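Local coordinates for cytochrome C-type biogenesis protein ccmF (Thermus thermophilus, PDB 6ZMQ) that attaches haem to apocytochrome c as the membrane-bound haem lyase of cytochrome c maturation, at the phosphatidylethanolamine site. Numbering follows the deposited sequence.

Two phosphatidylethanolamines lie against the transmembrane helices of one CcmF chain, with the C-alpha centres of their sites about 24 Å apart. Contact 1 uses helices 185-213, 224-247 and 627-644 and the C-terminal residues that follow. Contact 2 uses helices 266-284, 402-422, 460-484 and 501-525. The two contacts share no residue or helix. The head groups point in opposite directions, which suggests lipids of opposite membrane leaflets. Both sites touch haem-bearing helices: Arg224 precedes Trp225 of contact 1, while the axial ligands His276 and His510 sit on helices of contact 2. The lipids may be carried over from the membrane.

Contact 1: the phosphatidylethanolamine site. Residues 192, 225, 229, 232-233, 236, 642, 645-646. With PTY (phosphatidylethanolamine), chain B.
The indole of Trp225 has the lipid phosphate ester at its pyrrole side. The glycerol-linked ester oxygen O14 of PTY sits 3.6 Å above the plane of the Trp225 ring, offset toward the rim. The ring N-H at NE1 of Trp225 donates to O11 of PTY, the oxygen joining phosphorus to the ethanolamine arm, at 2.5 Å. This bond is bent, with 128° at the hydrogen. The acceptor lies 32° out of the indole plane, so it is met obliquely. Trp225 CG stands anti to the carbonyl carbon (chi1 -74°), which carries the indole toward the head group.

The phenyl ring of Phe233 has C37 of the acyl chain C30-C44 over one face. C37 of PTY lies toward the rim, 3.9 Å from CZ of Phe233 and close to CE1.

Leu642 touches both lipid tails. The methyl CD2 of Leu642 is 3.8 Å from C23 of the PTY chain C8-C29 and meets C39 of the other tail at a similar distance. Its CD1 methyl packs along C23 and C24. Leu645 approaches nearer the glycerol: its CD1 meets C35, and its CD2 lies 3.6 Å from the ester oxygen O4 of PTY. Ile229 brings the tip of its side chain, CD1, up to the ester carbon C30.

The site is a hydrophobic groove on the membrane-spanning surface. It is formed by helices 185-213, 224-247 and 627-644 and the residues after the last. Trp225 makes a polar contact with the head group that may help to place it; apolar packing lines the tails. Trp646 also borders the lipid but is poorly ordered. Near the end of the chain C30-C44, Ala236 CB lies 3.8 Å from C43 of PTY. The terminal methyl C44 of PTY is 3.8 Å from CD1 of Leu192, whose CD2 touches it too.

Contact 2: the phosphatidylethanolamine site. Residues 268, 406, 410, 413-414, 416-417, 461, 464, 513, 517, 520-521, 524-525. With PTY (phosphatidylethanolamine), chain C.
Gln524 lies along the start of the acyl chain C30-C44. Gln524 CB is 3.7 Å from C31 of PTY and also touches C32. CG of Gln524 stands anti to the carbonyl carbon (chi1 -86°) and packs 3.7 Å from C33 of PTY. The chain then bends at chi2 (-57°). This turns the amide carbon CD back beside C31 and C33. At the tip, the amide oxygen OE1 of Gln524 lies 3.5 Å from C31 of PTY. Asn406 comes to the same stretch from helix 402-422, with OD1 and CG near C33. No polar atom of these residues comes within bonding range of one of the lipid.

The site is a lipid groove between transmembrane helices 402-422, 460-484 and 501-525. Small residues let the lipid lie close to the helices: Ala410 CB meets C11 of one tail and C34 of the other, and the CA of Gly461 meets C12. Phe464, with CG anti to the backbone N (chi1 176°), puts CE2 3.6 Å from C18 of the PTY tail C8-C29. The other tail passes Leu417, whose CD1 meets C41, and Val513, whose CG1 meets C42; Ile416 CD1 touches C43.

Thr525 OG1 donates to a lone pair of Ala521 O, in the carbonyl plane, while its methyl CG2 faces the lipid ester O7. The tail C30-C44 ends at Trp268, where C44 of PTY lies in the indole plane, 4.0 Å from the edge atom CH2.

Contact 1: the phosphatidylethanolamine site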
ATOM      1  N   LEU A 192      -4.498   4.183  -4.339  1.00 34.23           N
ATOM      2  CA  LEU A 192      -3.498   4.346  -3.283  1.00 35.49           C
ATOM      3  C   LEU A 192      -2.220   3.566  -3.562  1.00 42.49           C
ATOM      4  O   LEU A 192      -1.126   3.983  -3.154  1.00 54.90           O
ATOM      5  CB  LEU A 192      -4.093   3.888  -1.948  1.00 26.07           C
ATOM      6  CG  LEU A 192      -4.520   4.963  -0.962  1.00 28.16           C
ATOM      7  CD1 LEU A 192      -3.255   5.549  -0.431  1.00 33.15           C
ATOM      8  CD2 LEU A 192      -5.365   6.067  -1.584  1.00 38.78           C
ATOM      9  N   TRP A 225      11.417  13.360  -2.125  1.00 47.93           N
ATOM     10  CA  TRP A 225      10.020  13.575  -1.766  1.00 29.14           C
ATOM     11  C   TRP A 225       9.111  12.576  -2.472  1.00 29.20           C
ATOM     12  O   TRP A 225       8.077  12.182  -1.924  1.00 37.52           O
ATOM     13  CB  TRP A 225       9.633  15.027  -2.061  1.00 28.57           C
ATOM     14  CG  TRP A 225      10.220  16.025  -1.046  1.00 41.43           C
ATOM     15  CD1 TRP A 225      10.967  17.127  -1.352  1.00 56.70           C
ATOM     16  CD2 TRP A 225      10.096  16.025   0.396  1.00 54.90           C
ATOM     17  NE1 TRP A 225      11.338  17.792  -0.211  1.00 68.82           N
ATOM     18  CE2 TRP A 225      10.811  17.145   0.875  1.00 71.16           C
ATOM     19  CE3 TRP A 225       9.461  15.190   1.327  1.00 69.57           C
ATOM     20  CZ2 TRP A 225      10.904  17.446   2.231  1.00 85.40           C
ATOM     21  CZ3 TRP A 225       9.555  15.501   2.670  1.00 85.38           C
ATOM     22  CH2 TRP A 225      10.274  16.611   3.108  1.00 89.84           C
ATOM     23  N   ILE A 229       6.665  10.210  -0.415  1.00 52.37           N
ATOM     24  CA  ILE A 229       5.260  10.254  -0.814  1.00 42.09           C
ATOM     25  C   ILE A 229       4.803   8.910  -1.384  1.00 41.79           C
ATOM     26  O   ILE A 229       3.682   8.463  -1.116  1.00 59.73           O
ATOM     27  CB  ILE A 229       5.057  11.443  -1.782  1.00 31.89           C
ATOM     28  CG1 ILE A 229       4.769  12.723  -0.977  1.00 29.45           C
ATOM     29  CG2 ILE A 229       4.032  11.177  -2.884  1.00 29.39           C
ATOM     30  CD1 ILE A 229       4.885  14.035  -1.743  1.00 35.51           C
ATOM     31  N   GLY A 232       4.370   6.790   1.582  1.00 42.54           N
ATOM     32  CA  GLY A 232       3.177   7.205   2.302  1.00 28.40           C
ATOM     33  C   GLY A 232       1.907   6.686   1.666  1.00 37.03           C
ATOM     34  O   GLY A 232       0.977   6.266   2.368  1.00 56.51           O
ATOM     35  N   PHE A 233       1.883   6.644   0.331  1.00 39.97           N
ATOM     36  CA  PHE A 233       0.759   6.051  -0.379  1.00 32.05           C
ATOM     37  C   PHE A 233       0.740   4.531  -0.199  1.00 41.10           C
ATOM     38  O   PHE A 233      -0.334   3.936  -0.034  1.00 54.01           O
ATOM     39  CB  PHE A 233       0.819   6.466  -1.846  1.00 32.31           C
ATOM     40  CG  PHE A 233       0.302   7.867  -2.092  1.00 34.33           C
ATOM     41  CD1 PHE A 233      -0.878   8.291  -1.502  1.00 36.23           C
ATOM     42  CD2 PHE A 233       1.020   8.769  -2.875  1.00 36.11           C
ATOM     43  CE1 PHE A 233      -1.360   9.577  -1.709  1.00 36.33           C
ATOM     44  CE2 PHE A 233       0.541  10.068  -3.081  1.00 33.42           C
ATOM     45  CZ  PHE A 233      -0.647  10.462  -2.498  1.00 33.28           C
ATOM     46  N   ALA A 236      -0.464   3.986   3.598  1.00 42.06           N
ATOM     47  CA  ALA A 236      -1.900   4.228   3.676  1.00 33.74           C
ATOM     48  C   ALA A 236      -2.704   3.139   2.964  1.00 30.79           C
ATOM     49  O   ALA A 236      -3.786   2.758   3.423  1.00 36.90           O
ATOM     50  CB  ALA A 236      -2.229   5.613   3.128  1.00 37.98           C
ATOM     51  N   LEU A 642       2.156  13.335   6.962  1.00 61.23           N
ATOM     52  CA  LEU A 642       1.751  14.655   6.485  1.00 49.55           C
ATOM     53  C   LEU A 642       2.537  15.783   7.154  1.00 52.67           C
ATOM     54  O   LEU A 642       2.710  16.848   6.552  1.00 55.75           O
ATOM     55  CB  LEU A 642       0.250  14.857   6.686  1.00 41.24           C
ATOM     56  CG  LEU A 642      -0.648  14.069   5.734  1.00 41.37           C
ATOM     57  CD1 LEU A 642      -2.044  13.942   6.310  1.00 42.95           C
ATOM     58  CD2 LEU A 642      -0.696  14.749   4.383  1.00 41.29           C
ATOM     59  N   LEU A 645       5.778  16.540   5.399  1.00 69.70           N
ATOM     60  CA  LEU A 645       5.407  17.509   4.378  1.00 66.74           C
ATOM     61  C   LEU A 645       4.875  18.789   5.039  1.00 78.86           C
ATOM     62  O   LEU A 645       4.824  18.919   6.264  1.00 84.41           O
ATOM     63  CB  LEU A 645       4.375  16.882   3.447  1.00 51.09           C
ATOM     64  CG  LEU A 645       4.849  15.511   2.955  1.00 36.16           C
ATOM     65  CD1 LEU A 645       3.706  14.668   2.456  1.00 45.75           C
ATOM     66  CD2 LEU A 645       5.907  15.650   1.880  1.00 26.27           C
ATOM     67  N   TRP A 646       4.473  19.759   4.221  1.00 79.98           N
ATOM     68  CA  TRP A 646       3.926  20.984   4.800  1.00 88.27           C
ATOM     69  C   TRP A 646       2.441  20.808   5.108  1.00 88.97           C
ATOM     70  O   TRP A 646       1.677  20.386   4.228  1.00 89.27           O
ATOM     71  CB  TRP A 646       4.158  22.182   3.879  1.00 94.59           C
ATOM     72  CG  TRP A 646       4.346  23.480   4.623  1.00101.64           C
ATOM     73  CD1 TRP A 646       5.527  24.003   5.067  1.00104.85           C
ATOM     74  CD2 TRP A 646       3.330  24.433   4.969  1.00106.08           C
ATOM     75  NE1 TRP A 646       5.309  25.208   5.689  1.00107.89           N
ATOM     76  CE2 TRP A 646       3.970  25.499   5.639  1.00107.28           C
ATOM     77  CE3 TRP A 646       1.944  24.487   4.785  1.00106.84           C
ATOM     78  CZ2 TRP A 646       3.271  26.604   6.124  1.00105.55           C
ATOM     79  CZ3 TRP A 646       1.250  25.589   5.269  1.00104.39           C
ATOM     80  CH2 TRP A 646       1.916  26.631   5.929  1.00103.21           C
TER
HETATM   81  C1  PTY B 706       5.604  19.260  -0.487  1.00 66.54           C
HETATM   82  C2  PTY B 706      13.003  21.037   1.469  1.00 53.51           C
HETATM   83  C3  PTY B 706      12.601  20.979  -0.006  1.00 63.98           C
HETATM   84  O4  PTY B 706       5.128  17.976  -0.809  1.00 68.91           O
HETATM   85  C5  PTY B 706       8.002  19.647  -1.426  1.00 88.48           C
HETATM   86  C6  PTY B 706       6.479  19.874  -1.597  1.00 78.90           C
HETATM   87  O7  PTY B 706       6.174  21.242  -1.692  1.00 88.28           O
HETATM   88  C8  PTY B 706       5.466  21.610  -2.845  1.00 98.38           C
HETATM   89  O10 PTY B 706       5.921  21.388  -3.916  1.00107.43           O
HETATM   90  C11 PTY B 706       4.113  22.315  -2.725  1.00 90.12           C
HETATM   91  C12 PTY B 706       3.067  21.660  -3.629  1.00 74.90           C
HETATM   92  C13 PTY B 706       1.666  22.102  -3.200  1.00 64.41           C
HETATM   93  C14 PTY B 706       0.936  20.948  -2.516  1.00 63.94           C
HETATM   94  C15 PTY B 706       1.071  21.053  -0.997  1.00 67.97           C
HETATM   95  C16 PTY B 706       0.139  20.013  -0.371  1.00 65.81           C
HETATM   96  C17 PTY B 706       0.377  19.961   1.138  1.00 57.94           C
HETATM   97  C18 PTY B 706      -0.374  18.775   1.742  1.00 61.39           C
HETATM   98  C19 PTY B 706      -1.868  18.833   1.412  1.00 71.87           C
HETATM   99  C20 PTY B 706      -2.486  17.445   1.612  1.00 69.83           C
HETATM  100  C21 PTY B 706      -4.008  17.590   1.621  1.00 63.08           C
HETATM  101  C22 PTY B 706      -4.712  16.271   1.936  1.00 58.48           C
HETATM  102  C23 PTY B 706      -4.191  15.662   3.240  1.00 62.03           C
HETATM  103  C24 PTY B 706      -4.738  14.244   3.418  1.00 67.66           C
HETATM  104  C25 PTY B 706      -4.469  13.374   2.189  1.00 66.10           C
HETATM  105  C26 PTY B 706      -5.548  12.295   2.167  1.00 64.18           C
HETATM  106  C27 PTY B 706      -5.915  11.974   0.723  1.00 63.90           C
HETATM  107  C28 PTY B 706      -7.355  11.473   0.695  1.00 56.02           C
HETATM  108  C29 PTY B 706      -8.133  12.335  -0.295  1.00 40.29           C
HETATM  109  C30 PTY B 706       3.842  17.876  -1.374  1.00 81.21           C
HETATM  110  C31 PTY B 706       2.666  17.245  -0.611  1.00 78.04           C
HETATM  111  O30 PTY B 706       3.660  18.287  -2.469  1.00 86.90           O
HETATM  112  C32 PTY B 706       1.691  16.559  -1.583  1.00 67.48           C
HETATM  113  C33 PTY B 706       0.338  16.223  -0.937  1.00 61.29           C
HETATM  114  C34 PTY B 706       0.102  14.709  -0.907  1.00 58.63           C
HETATM  115  C35 PTY B 706       0.750  14.103   0.337  1.00 57.24           C
HETATM  116  C36 PTY B 706      -0.113  13.006   0.961  1.00 51.68           C
HETATM  117  C37 PTY B 706       0.627  11.667   0.935  1.00 49.39           C
HETATM  118  C38 PTY B 706       1.143  11.304   2.329  1.00 44.65           C
HETATM  119  C39 PTY B 706      -0.015  11.137   3.312  1.00 49.93           C
HETATM  120  C40 PTY B 706      -0.637   9.760   3.120  1.00 49.02           C
HETATM  121  C41 PTY B 706      -2.101   9.797   3.545  1.00 46.56           C
HETATM  122  C42 PTY B 706      -2.934   9.440   2.318  1.00 42.01           C
HETATM  123  C43 PTY B 706      -4.236   8.767   2.739  1.00 30.91           C
HETATM  124  C44 PTY B 706      -5.013   8.335   1.499  1.00 33.58           C
HETATM  125  P1  PTY B 706       9.999  21.134  -0.426  1.00115.88           P
HETATM  126  O11 PTY B 706      11.398  20.279  -0.207  1.00 93.80           O
HETATM  127  O12 PTY B 706       9.974  22.241   0.597  1.00130.30           O
HETATM  128  O13 PTY B 706      10.044  21.807  -1.778  1.00126.95           O
HETATM  129  O14 PTY B 706       8.613  20.226  -0.293  1.00104.97           O
HETATM  130  N1  PTY B 706      14.260  20.328   1.650  1.00 47.02           N

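Contact 2: the phosphatidylethanolamine site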
ATOM      1  N   TRP A 268       5.994  -2.691   0.373  1.00 24.98           N
ATOM      2  CA  TRP A 268       5.959  -1.796   1.528  1.00 34.19           C
ATOM      3  C   TRP A 268       7.147  -2.006   2.459  1.00 49.40           C
ATOM      4  O   TRP A 268       7.650  -1.040   3.055  1.00 66.87           O
ATOM      5  CB  TRP A 268       4.661  -1.998   2.321  1.00 39.14           C
ATOM      6  CG  TRP A 268       4.625  -1.126   3.556  1.00 41.11           C
ATOM      7  CD1 TRP A 268       4.238   0.174   3.607  1.00 33.07           C
ATOM      8  CD2 TRP A 268       5.040  -1.472   4.895  1.00 55.34           C
ATOM      9  NE1 TRP A 268       4.372   0.655   4.880  1.00 39.11           N
ATOM     10  CE2 TRP A 268       4.865  -0.329   5.689  1.00 52.05           C
ATOM     11  CE3 TRP A 268       5.568  -2.627   5.484  1.00 66.31           C
ATOM     12  CZ2 TRP A 268       5.170  -0.307   7.047  1.00 60.06           C
ATOM     13  CZ3 TRP A 268       5.865  -2.602   6.837  1.00 68.42           C
ATOM     14  CH2 TRP A 268       5.665  -1.451   7.601  1.00 65.77           C
ATOM     15  N   ASN A 406       3.632 -16.312  10.794  1.00 58.04           N
ATOM     16  CA  ASN A 406       3.546 -15.728  12.133  1.00 57.42           C
ATOM     17  C   ASN A 406       4.834 -15.949  12.932  1.00 66.43           C
ATOM     18  O   ASN A 406       5.340 -15.021  13.586  1.00 71.07           O
ATOM     19  CB  ASN A 406       2.341 -16.294  12.880  1.00 59.07           C
ATOM     20  CG  ASN A 406       1.028 -15.662  12.439  1.00 68.10           C
ATOM     21  OD1 ASN A 406       1.009 -14.583  11.846  1.00 63.71           O
ATOM     22  ND2 ASN A 406      -0.078 -16.323  12.754  1.00 70.39           N
ATOM     23  N   ALA A 410       7.073 -12.567  14.134  1.00 48.06           N
ATOM     24  CA  ALA A 410       7.149 -12.053  15.503  1.00 54.01           C
ATOM     25  C   ALA A 410       8.580 -11.763  15.993  1.00 62.18           C
ATOM     26  O   ALA A 410       8.775 -10.698  16.614  1.00 74.45           O
ATOM     27  CB  ALA A 410       6.343 -12.965  16.441  1.00 55.35           C
ATOM     28  N   GLY A 413       9.666  -8.631  13.796  1.00 51.15           N
ATOM     29  CA  GLY A 413       8.965  -7.457  14.283  1.00 49.09           C
ATOM     30  C   GLY A 413       9.501  -6.954  15.610  1.00 47.31           C
ATOM     31  O   GLY A 413       9.603  -5.740  15.820  1.00 50.30           O
ATOM     32  N   ALA A 414       9.858  -7.881  16.512  1.00 42.14           N
ATOM     33  CA  ALA A 414      10.525  -7.508  17.761  1.00 39.14           C
ATOM     34  C   ALA A 414      11.875  -6.840  17.505  1.00 52.97           C
ATOM     35  O   ALA A 414      12.230  -5.855  18.173  1.00 73.08           O
ATOM     36  CB  ALA A 414      10.697  -8.745  18.645  1.00 36.62           C
ATOM     37  N   ILE A 416      12.832  -5.083  14.691  1.00 42.39           N
ATOM     38  CA  ILE A 416      12.715  -3.726  14.151  1.00 42.53           C
ATOM     39  C   ILE A 416      12.131  -2.774  15.193  1.00 60.38           C
ATOM     40  O   ILE A 416      12.504  -1.597  15.240  1.00 83.40           O
ATOM     41  CB  ILE A 416      11.937  -3.679  12.816  1.00 33.37           C
ATOM     42  CG1 ILE A 416      10.457  -4.041  12.937  1.00 53.74           C
ATOM     43  CG2 ILE A 416      12.624  -4.556  11.796  1.00 21.96           C
ATOM     44  CD1 ILE A 416       9.749  -4.045  11.613  1.00 60.05           C
ATOM     45  N   LEU A 417      11.226  -3.259  16.058  1.00 54.44           N
ATOM     46  CA  LEU A 417      10.705  -2.402  17.121  1.00 37.99           C
ATOM     47  C   LEU A 417      11.756  -2.091  18.175  1.00 49.01           C
ATOM     48  O   LEU A 417      11.670  -1.052  18.833  1.00 52.33           O
ATOM     49  CB  LEU A 417       9.487  -3.044  17.792  1.00 23.51           C
ATOM     50  CG  LEU A 417       8.126  -2.921  17.125  1.00 28.22           C
ATOM     51  CD1 LEU A 417       7.110  -3.676  17.971  1.00 23.55           C
ATOM     52  CD2 LEU A 417       7.672  -1.487  16.828  1.00 38.55           C
ATOM     53  N   GLY A 461       4.922 -13.448  25.145  1.00 55.73           N
ATOM     54  CA  GLY A 461       4.596 -12.690  23.951  1.00 59.62           C
ATOM     55  C   GLY A 461       3.921 -11.349  24.195  1.00 53.96           C
ATOM     56  O   GLY A 461       4.469 -10.310  23.811  1.00 55.61           O
ATOM     57  N   PHE A 464       5.930  -9.152  26.762  1.00 55.43           N
ATOM     58  CA  PHE A 464       7.153  -8.649  26.151  1.00 47.62           C
ATOM     59  C   PHE A 464       6.844  -7.596  25.094  1.00 48.79           C
ATOM     60  O   PHE A 464       7.629  -6.666  24.893  1.00 58.74           O
ATOM     61  CB  PHE A 464       7.951  -9.798  25.538  1.00 44.95           C
ATOM     62  CG  PHE A 464       9.171  -9.338  24.804  1.00 39.88           C
ATOM     63  CD1 PHE A 464      10.172  -8.663  25.482  1.00 34.75           C
ATOM     64  CD2 PHE A 464       9.270  -9.483  23.427  1.00 38.13           C
ATOM     65  CE1 PHE A 464      11.288  -8.200  24.814  1.00 28.10           C
ATOM     66  CE2 PHE A 464      10.377  -9.010  22.754  1.00 28.99           C
ATOM     67  CZ  PHE A 464      11.391  -8.370  23.451  1.00 27.45           C
ATOM     68  N   VAL A 513       4.033   3.342  14.814  1.00 33.40           N
ATOM     69  CA  VAL A 513       4.294   1.897  14.597  1.00 38.75           C
ATOM     70  C   VAL A 513       4.385   1.191  15.934  1.00 51.59           C
ATOM     71  O   VAL A 513       3.986   0.069  15.967  1.00 72.37           O
ATOM     72  CB  VAL A 513       5.533   1.568  13.765  1.00 45.53           C
ATOM     73  CG1 VAL A 513       6.154   0.272  14.215  1.00 49.29           C
ATOM     74  CG2 VAL A 513       5.161   1.441  12.323  1.00 50.28           C
ATOM     75  N   GLY A 517       2.608  -2.417  16.973  1.00 40.98           N
ATOM     76  CA  GLY A 517       3.244  -3.650  17.424  1.00 47.50           C
ATOM     77  C   GLY A 517       2.599  -4.214  18.677  1.00 62.41           C
ATOM     78  O   GLY A 517       2.312  -5.425  18.745  1.00 76.16           O
ATOM     79  N   ILE A 520      -1.077  -5.410  17.561  1.00 35.56           N
ATOM     80  CA  ILE A 520      -1.059  -6.645  16.779  1.00 42.49           C
ATOM     81  C   ILE A 520      -0.736  -7.846  17.653  1.00 50.19           C
ATOM     82  O   ILE A 520      -1.414  -8.878  17.556  1.00 66.86           O
ATOM     83  CB  ILE A 520      -0.099  -6.505  15.580  1.00 49.28           C
ATOM     84  CG1 ILE A 520      -0.527  -5.286  14.749  1.00 58.21           C
ATOM     85  CG2 ILE A 520       0.009  -7.809  14.754  1.00 49.07           C
ATOM     86  CD1 ILE A 520       0.086  -5.166  13.391  1.00 54.39           C
ATOM     87  N   ALA A 521       0.239  -7.717  18.572  1.00 45.18           N
ATOM     88  CA  ALA A 521       0.552  -8.867  19.422  1.00 35.88           C
ATOM     89  C   ALA A 521      -0.563  -9.148  20.430  1.00 44.66           C
ATOM     90  O   ALA A 521      -0.877 -10.316  20.703  1.00 54.46           O
ATOM     91  CB  ALA A 521       1.885  -8.657  20.122  1.00 28.26           C
ATOM     92  N   GLN A 524      -3.460 -10.694  18.287  1.00 53.84           N
ATOM     93  CA  GLN A 524      -3.079 -12.018  17.807  1.00 57.82           C
ATOM     94  C   GLN A 524      -3.105 -13.050  18.927  1.00 56.42           C
ATOM     95  O   GLN A 524      -3.525 -14.195  18.718  1.00 62.85           O
ATOM     96  CB  GLN A 524      -1.690 -11.962  17.167  1.00 62.27           C
ATOM     97  CG  GLN A 524      -1.676 -11.559  15.692  1.00 67.97           C
ATOM     98  CD  GLN A 524      -2.522 -12.470  14.818  1.00 77.37           C
ATOM     99  OE1 GLN A 524      -2.498 -13.692  14.965  1.00 94.38           O
ATOM    100  NE2 GLN A 524      -3.276 -11.873  13.901  1.00 89.86           N
ATOM    101  N   THR A 525      -2.614 -12.679  20.113  1.00 61.83           N
ATOM    102  CA  THR A 525      -2.622 -13.610  21.238  1.00 57.02           C
ATOM    103  C   THR A 525      -4.037 -13.857  21.747  1.00 63.17           C
ATOM    104  O   THR A 525      -4.464 -15.007  21.908  1.00 64.37           O
ATOM    105  CB  THR A 525      -1.730 -13.089  22.372  1.00 49.47           C
ATOM    106  OG1 THR A 525      -1.827 -11.662  22.462  1.00 52.66           O
ATOM    107  CG2 THR A 525      -0.277 -13.486  22.151  1.00 48.16           C
TER
HETATM  108  C1  PTY C 707       1.534 -15.827  19.864  1.00 98.10           C
HETATM  109  C2  PTY C 707       7.350 -19.050  18.303  1.00 79.07           C
HETATM  110  C3  PTY C 707       6.675 -19.308  19.649  1.00 88.44           C
HETATM  111  O4  PTY C 707       1.058 -14.943  18.890  1.00 87.64           O
HETATM  112  C5  PTY C 707       3.490 -16.348  21.330  1.00112.60           C
HETATM  113  C6  PTY C 707       2.941 -15.394  20.272  1.00103.93           C
HETATM  114  O7  PTY C 707       2.912 -14.088  20.776  1.00100.81           O
HETATM  115  C8  PTY C 707       3.629 -13.181  19.987  1.00 88.38           C
HETATM  116  O10 PTY C 707       3.048 -12.356  19.358  1.00 83.12           O
HETATM  117  C11 PTY C 707       5.154 -13.280  19.926  1.00 86.02           C
HETATM  118  C12 PTY C 707       5.821 -12.035  20.506  1.00 81.10           C
HETATM  119  C13 PTY C 707       7.128 -12.453  21.185  1.00 65.61           C
HETATM  120  C14 PTY C 707       8.191 -12.759  20.129  1.00 46.70           C
HETATM  121  C15 PTY C 707       9.523 -13.096  20.796  1.00 43.95           C
HETATM  122  C16 PTY C 707      10.546 -11.969  20.617  1.00 47.48           C
HETATM  123  C17 PTY C 707      11.740 -12.247  21.538  1.00 51.97           C
HETATM  124  C18 PTY C 707      12.868 -11.223  21.367  1.00 46.42           C
HETATM  125  C19 PTY C 707      13.832 -11.358  22.553  1.00 48.44           C
HETATM  126  C20 PTY C 707      14.611 -10.071  22.847  1.00 49.47           C
HETATM  127  C21 PTY C 707      15.158 -10.126  24.280  1.00 52.79           C
HETATM  128  C22 PTY C 707      16.691 -10.134  24.301  1.00 55.45           C
HETATM  129  C23 PTY C 707      17.210 -10.041  25.741  1.00 65.48           C
HETATM  130  C24 PTY C 707      18.659  -9.547  25.754  1.00 69.99           C
HETATM  131  C25 PTY C 707      19.031  -9.053  27.151  1.00 65.41           C
HETATM  132  C26 PTY C 707      19.904  -7.809  27.015  1.00 61.10           C
HETATM  133  C27 PTY C 707      21.350  -8.164  27.356  1.00 50.24           C
HETATM  134  C28 PTY C 707      22.289  -7.173  26.674  1.00 37.40           C
HETATM  135  C29 PTY C 707      22.278  -7.439  25.171  1.00 33.80           C
HETATM  136  C30 PTY C 707       0.422 -15.558  17.806  1.00 77.37           C
HETATM  137  C31 PTY C 707       0.465 -14.915  16.418  1.00 67.09           C
HETATM  138  O30 PTY C 707      -0.161 -16.576  17.957  1.00 75.19           O
HETATM  139  C32 PTY C 707       1.511 -13.802  16.380  1.00 58.71           C
HETATM  140  C33 PTY C 707       1.589 -13.219  14.970  1.00 58.01           C
HETATM  141  C34 PTY C 707       2.948 -12.553  14.774  1.00 61.60           C
HETATM  142  C35 PTY C 707       3.004 -11.267  15.593  1.00 67.32           C
HETATM  143  C36 PTY C 707       3.402 -10.112  14.678  1.00 68.95           C
HETATM  144  C37 PTY C 707       4.198  -9.074  15.466  1.00 69.65           C
HETATM  145  C38 PTY C 707       4.636  -7.995  14.484  1.00 55.40           C
HETATM  146  C39 PTY C 707       4.841  -6.680  15.226  1.00 48.27           C
HETATM  147  C40 PTY C 707       4.758  -5.524  14.235  1.00 48.46           C
HETATM  148  C41 PTY C 707       5.921  -4.577  14.528  1.00 53.74           C
HETATM  149  C42 PTY C 707       5.800  -3.322  13.670  1.00 49.99           C
HETATM  150  C43 PTY C 707       6.068  -3.696  12.216  1.00 41.51           C
HETATM  151  C44 PTY C 707       6.337  -2.441  11.385  1.00 44.30           C
HETATM  152  P1  PTY C 707       4.465 -18.772  20.936  0.60103.04           P
HETATM  153  O11 PTY C 707       5.641 -18.383  19.848  1.00 95.97           O
HETATM  154  O12 PTY C 707       5.061 -18.841  22.320  1.00110.34           O
HETATM  155  O13 PTY C 707       3.902 -20.127  20.588  1.00 94.46           O
HETATM  156  O14 PTY C 707       3.247 -17.660  20.910  1.00111.59           O
HETATM  157  N1  PTY C 707       8.591 -19.801  18.203  1.00 73.41           N